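PDB 2YR1: 3-dehydroquinate dehydratase from Geobacillus kaustophilus, which catalyses, as a type I dehydroquinase, the cis-dehydration of 3-dehydroquinate to 3-dehydroshikimate, the third step of the chorismate pathway. Local coordinates for residues 48-53 with 80-85. Sequence-based numbering, arbitrary orientation.
Sequences LLEWRA and PILFTI
The indole of W51 lies alongside the ring of F83, both side chains leaving the sheet on the face that also carries L49 and I81. The five-membered ring and the phenyl ring have centroids 4.8 Å apart and planes inclined at 58°, an oblique pairing; the rings are modelled too close at the indole N, which makes the detail there doubtful. F83 reaches it with CG anti to its backbone N (chi1 -180°). The methyl of A53 covers one face of the indole and also touches the phenyl ring, its CB lying 3.5 Å from F83 CE1.

On the other face, E50 runs extended beside L82, its CG 3.8 Å from L82 CD2, and ends at T84. There T84 OG1 donates to E50 OE2 (2.8 Å), which accepts with its anti lone pair, the one away from the other oxygen. R52, kinked at chi2 and chi3, crosses T84, its CD 3.8 Å from T84 CG2, and its guanidinium then turns away to D54 and the carbonyl of S235. E50, W51 and R52 are predicted to bind 3-dehydroquinate, although the W51 indole lies on the helix-facing side and E50, R52 and T84 on the barrel interior. The bond from T84 probably limits rotation of the E50 carboxylate, which also has a weak, long ion pair with R86.

Between the two layers of side chains the backbones form a parallel ladder: L49 N to P80 O, L82 N to L49 O (2.7 Å), W51 N to L82 O and T84 N to W51 O, with a weak bond from A53 N to T84 O at its end.

These adjacent strands of the TIM barrel belong to one beta-alpha-beta unit. Its connecting helix 62-75 packs on W51 and I81, helix 31-43 covers L49 and W51, and strand 21-26 continues the sheet beyond 48-52.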
ATOM      1  N   LEU A  48      -5.571 -20.755   2.987  1.00 23.37           N
ATOM      2  CA  LEU A  48      -5.765 -21.285   4.331  1.00 26.74           C
ATOM      3  C   LEU A  48      -7.174 -20.995   4.845  1.00 26.83           C
ATOM      4  O   LEU A  48      -7.843 -20.077   4.380  1.00 21.96           O
ATOM      5  CB  LEU A  48      -4.768 -20.659   5.315  1.00 27.50           C
ATOM      6  CG  LEU A  48      -3.306 -20.490   4.899  1.00 33.30           C
ATOM      7  CD1 LEU A  48      -2.544 -19.842   6.050  1.00 33.33           C
ATOM      8  CD2 LEU A  48      -2.707 -21.837   4.538  1.00 30.35           C
ATOM      9  N   LEU A  49      -7.588 -21.773   5.839  1.00 27.09           N
ATOM     10  CA  LEU A  49      -8.904 -21.649   6.452  1.00 28.17           C
ATOM     11  C   LEU A  49      -8.732 -21.485   7.954  1.00 27.02           C
ATOM     12  O   LEU A  49      -8.117 -22.336   8.601  1.00 33.03           O
ATOM     13  CB  LEU A  49      -9.704 -22.924   6.172  1.00 32.21           C
ATOM     14  CG  LEU A  49     -11.218 -22.958   6.349  1.00 36.66           C
ATOM     15  CD1 LEU A  49     -11.870 -22.017   5.361  1.00 36.35           C
ATOM     16  CD2 LEU A  49     -11.704 -24.373   6.095  1.00 38.79           C
ATOM     17  N   GLU A  50      -9.248 -20.398   8.517  1.00 24.60           N
ATOM     18  CA  GLU A  50      -9.137 -20.204   9.957  1.00 24.05           C
ATOM     19  C   GLU A  50     -10.486 -20.374  10.622  1.00 29.82           C
ATOM     20  O   GLU A  50     -11.342 -19.498  10.528  1.00 26.80           O
ATOM     21  CB  GLU A  50      -8.623 -18.816  10.336  1.00 19.80           C
ATOM     22  CG  GLU A  50      -8.637 -18.635  11.861  1.00 20.25           C
ATOM     23  CD  GLU A  50      -8.410 -17.206  12.317  1.00 26.41           C
ATOM     24  OE1 GLU A  50      -8.943 -16.270  11.679  1.00 30.95           O
ATOM     25  OE2 GLU A  50      -7.711 -17.018  13.332  1.00 27.59           O
ATOM     26  N   TRP A  51     -10.718 -21.487  11.294  1.00 28.38           N
ATOM     27  CA  TRP A  51     -12.007 -21.538  11.922  1.00 31.71           C
ATOM     28  C   TRP A  51     -11.864 -20.969  13.310  1.00 24.34           C
ATOM     29  O   TRP A  51     -11.046 -21.407  14.117  1.00 26.39           O
ATOM     30  CB  TRP A  51     -12.631 -22.944  11.838  1.00 40.60           C
ATOM     31  CG  TRP A  51     -12.501 -23.892  12.962  1.00 43.30           C
ATOM     32  CD1 TRP A  51     -11.372 -24.546  13.356  1.00 51.38           C
ATOM     33  CD2 TRP A  51     -13.584 -24.474  13.706  1.00 47.54           C
ATOM     34  NE1 TRP A  51     -11.688 -25.518  14.287  1.00 54.81           N
ATOM     35  CE2 TRP A  51     -13.037 -25.493  14.520  1.00 49.00           C
ATOM     36  CE3 TRP A  51     -14.965 -24.236  13.757  1.00 43.49           C
ATOM     37  CZ2 TRP A  51     -13.822 -26.280  15.374  1.00 49.98           C
ATOM     38  CZ3 TRP A  51     -15.745 -25.018  14.606  1.00 46.91           C
ATOM     39  CH2 TRP A  51     -15.169 -26.027  15.404  1.00 47.64           C
ATOM     40  N   ARG A  52     -12.607 -19.889  13.521  1.00 19.81           N
ATOM     41  CA  ARG A  52     -12.636 -19.165  14.770  1.00 15.69           C
ATOM     42  C   ARG A  52     -13.568 -19.892  15.743  1.00 30.19           C
ATOM     43  O   ARG A  52     -14.700 -19.459  16.012  1.00 23.49           O
ATOM     44  CB  ARG A  52     -13.122 -17.742  14.510  1.00 26.34           C
ATOM     45  CG  ARG A  52     -12.058 -16.804  13.978  1.00 29.11           C
ATOM     46  CD  ARG A  52     -11.074 -16.476  15.083  1.00 28.49           C
ATOM     47  NE  ARG A  52     -11.715 -15.788  16.202  1.00 29.22           N
ATOM     48  CZ  ARG A  52     -12.064 -14.504  16.185  1.00 30.68           C
ATOM     49  NH1 ARG A  52     -11.829 -13.773  15.105  1.00 30.05           N
ATOM     50  NH2 ARG A  52     -12.641 -13.949  17.245  1.00 29.60           N
ATOM     51  N   ALA A  53     -13.061 -20.999  16.276  1.00 31.91           N
ATOM     52  CA  ALA A  53     -13.812 -21.848  17.187  1.00 32.38           C
ATOM     53  C   ALA A  53     -14.441 -21.142  18.380  1.00 33.89           C
ATOM     54  O   ALA A  53     -15.309 -21.716  19.047  1.00 35.38           O
ATOM     55  CB  ALA A  53     -12.927 -23.000  17.658  1.00 31.14           C
ATOM     56  N   PRO A  80      -5.008 -25.999   4.191  1.00 26.13           N
ATOM     57  CA  PRO A  80      -4.581 -26.042   5.583  1.00 20.83           C
ATOM     58  C   PRO A  80      -5.620 -25.386   6.480  1.00 25.40           C
ATOM     59  O   PRO A  80      -6.230 -24.368   6.107  1.00 28.08           O
ATOM     60  CB  PRO A  80      -3.269 -25.263   5.560  1.00 27.19           C
ATOM     61  CG  PRO A  80      -2.741 -25.552   4.209  1.00 26.67           C
ATOM     62  CD  PRO A  80      -3.953 -25.436   3.333  1.00 20.79           C
ATOM     63  N   ILE A  81      -5.836 -25.969   7.654  1.00 22.22           N
ATOM     64  CA  ILE A  81      -6.784 -25.412   8.606  1.00 24.51           C
ATOM     65  C   ILE A  81      -6.110 -24.936   9.883  1.00 20.57           C
ATOM     66  O   ILE A  81      -5.421 -25.708  10.571  1.00 19.76           O
ATOM     67  CB  ILE A  81      -7.891 -26.428   8.988  1.00 28.16           C
ATOM     68  CG1 ILE A  81      -8.669 -26.852   7.736  1.00 31.98           C
ATOM     69  CG2 ILE A  81      -8.855 -25.796   9.967  1.00 18.18           C
ATOM     70  CD1 ILE A  81      -9.788 -27.872   8.021  1.00 35.45           C
ATOM     71  N   LEU A  82      -6.308 -23.653  10.181  1.00 18.44           N
ATOM     72  CA  LEU A  82      -5.770 -23.021  11.375  1.00 20.33           C
ATOM     73  C   LEU A  82      -6.901 -23.000  12.400  1.00 23.98           C
ATOM     74  O   LEU A  82      -7.970 -22.435  12.134  1.00 22.55           O
ATOM     75  CB  LEU A  82      -5.318 -21.594  11.062  1.00 19.51           C
ATOM     76  CG  LEU A  82      -5.117 -20.577  12.195  1.00 17.03           C
ATOM     77  CD1 LEU A  82      -3.938 -20.943  13.089  1.00 18.40           C
ATOM     78  CD2 LEU A  82      -4.880 -19.214  11.558  1.00 21.21           C
ATOM     79  N   PHE A  83      -6.669 -23.636  13.551  1.00 23.85           N
ATOM     80  CA  PHE A  83      -7.657 -23.713  14.628  1.00 24.64           C
ATOM     81  C   PHE A  83      -7.370 -22.585  15.596  1.00 25.52           C
ATOM     82  O   PHE A  83      -6.287 -22.516  16.181  1.00 25.66           O
ATOM     83  CB  PHE A  83      -7.554 -25.046  15.360  1.00 25.89           C
ATOM     84  CG  PHE A  83      -8.546 -25.200  16.476  1.00 21.92           C
ATOM     85  CD1 PHE A  83      -9.854 -25.569  16.212  1.00 25.19           C
ATOM     86  CD2 PHE A  83      -8.176 -24.961  17.793  1.00 28.06           C
ATOM     87  CE1 PHE A  83     -10.789 -25.700  17.238  1.00 25.12           C
ATOM     88  CE2 PHE A  83      -9.099 -25.089  18.832  1.00 27.39           C
ATOM     89  CZ  PHE A  83     -10.416 -25.461  18.548  1.00 27.69           C
ATOM     90  N   THR A  84      -8.355 -21.710  15.772  1.00 24.71           N
ATOM     91  CA  THR A  84      -8.214 -20.541  16.622  1.00 22.09           C
ATOM     92  C   THR A  84      -9.342 -20.348  17.632  1.00 26.62           C
ATOM     93  O   THR A  84     -10.519 -20.392  17.274  1.00 28.88           O
ATOM     94  CB  THR A  84      -8.165 -19.267  15.759  1.00 24.67           C
ATOM     95  OG1 THR A  84      -7.137 -19.398  14.770  1.00 26.19           O
ATOM     96  CG2 THR A  84      -7.914 -18.032  16.619  1.00 18.92           C
ATOM     97  N   ILE A  85      -8.972 -20.133  18.890  1.00 25.47           N
ATOM     98  CA  ILE A  85      -9.932 -19.837  19.951  1.00 28.59           C
ATOM     99  C   ILE A  85      -9.473 -18.495  20.507  1.00 26.11           C
ATOM    100  O   ILE A  85      -8.713 -18.424  21.472  1.00 29.83           O
ATOM    101  CB  ILE A  85      -9.932 -20.903  21.075  1.00 25.77           C
ATOM    102  CG1 ILE A  85     -10.515 -22.215  20.543  1.00 28.17           C
ATOM    103  CG2 ILE A  85     -10.749 -20.414  22.244  1.00 27.08           C
ATOM    104  CD1 ILE A  85     -10.476 -23.379  21.544  1.00 31.64           C
TER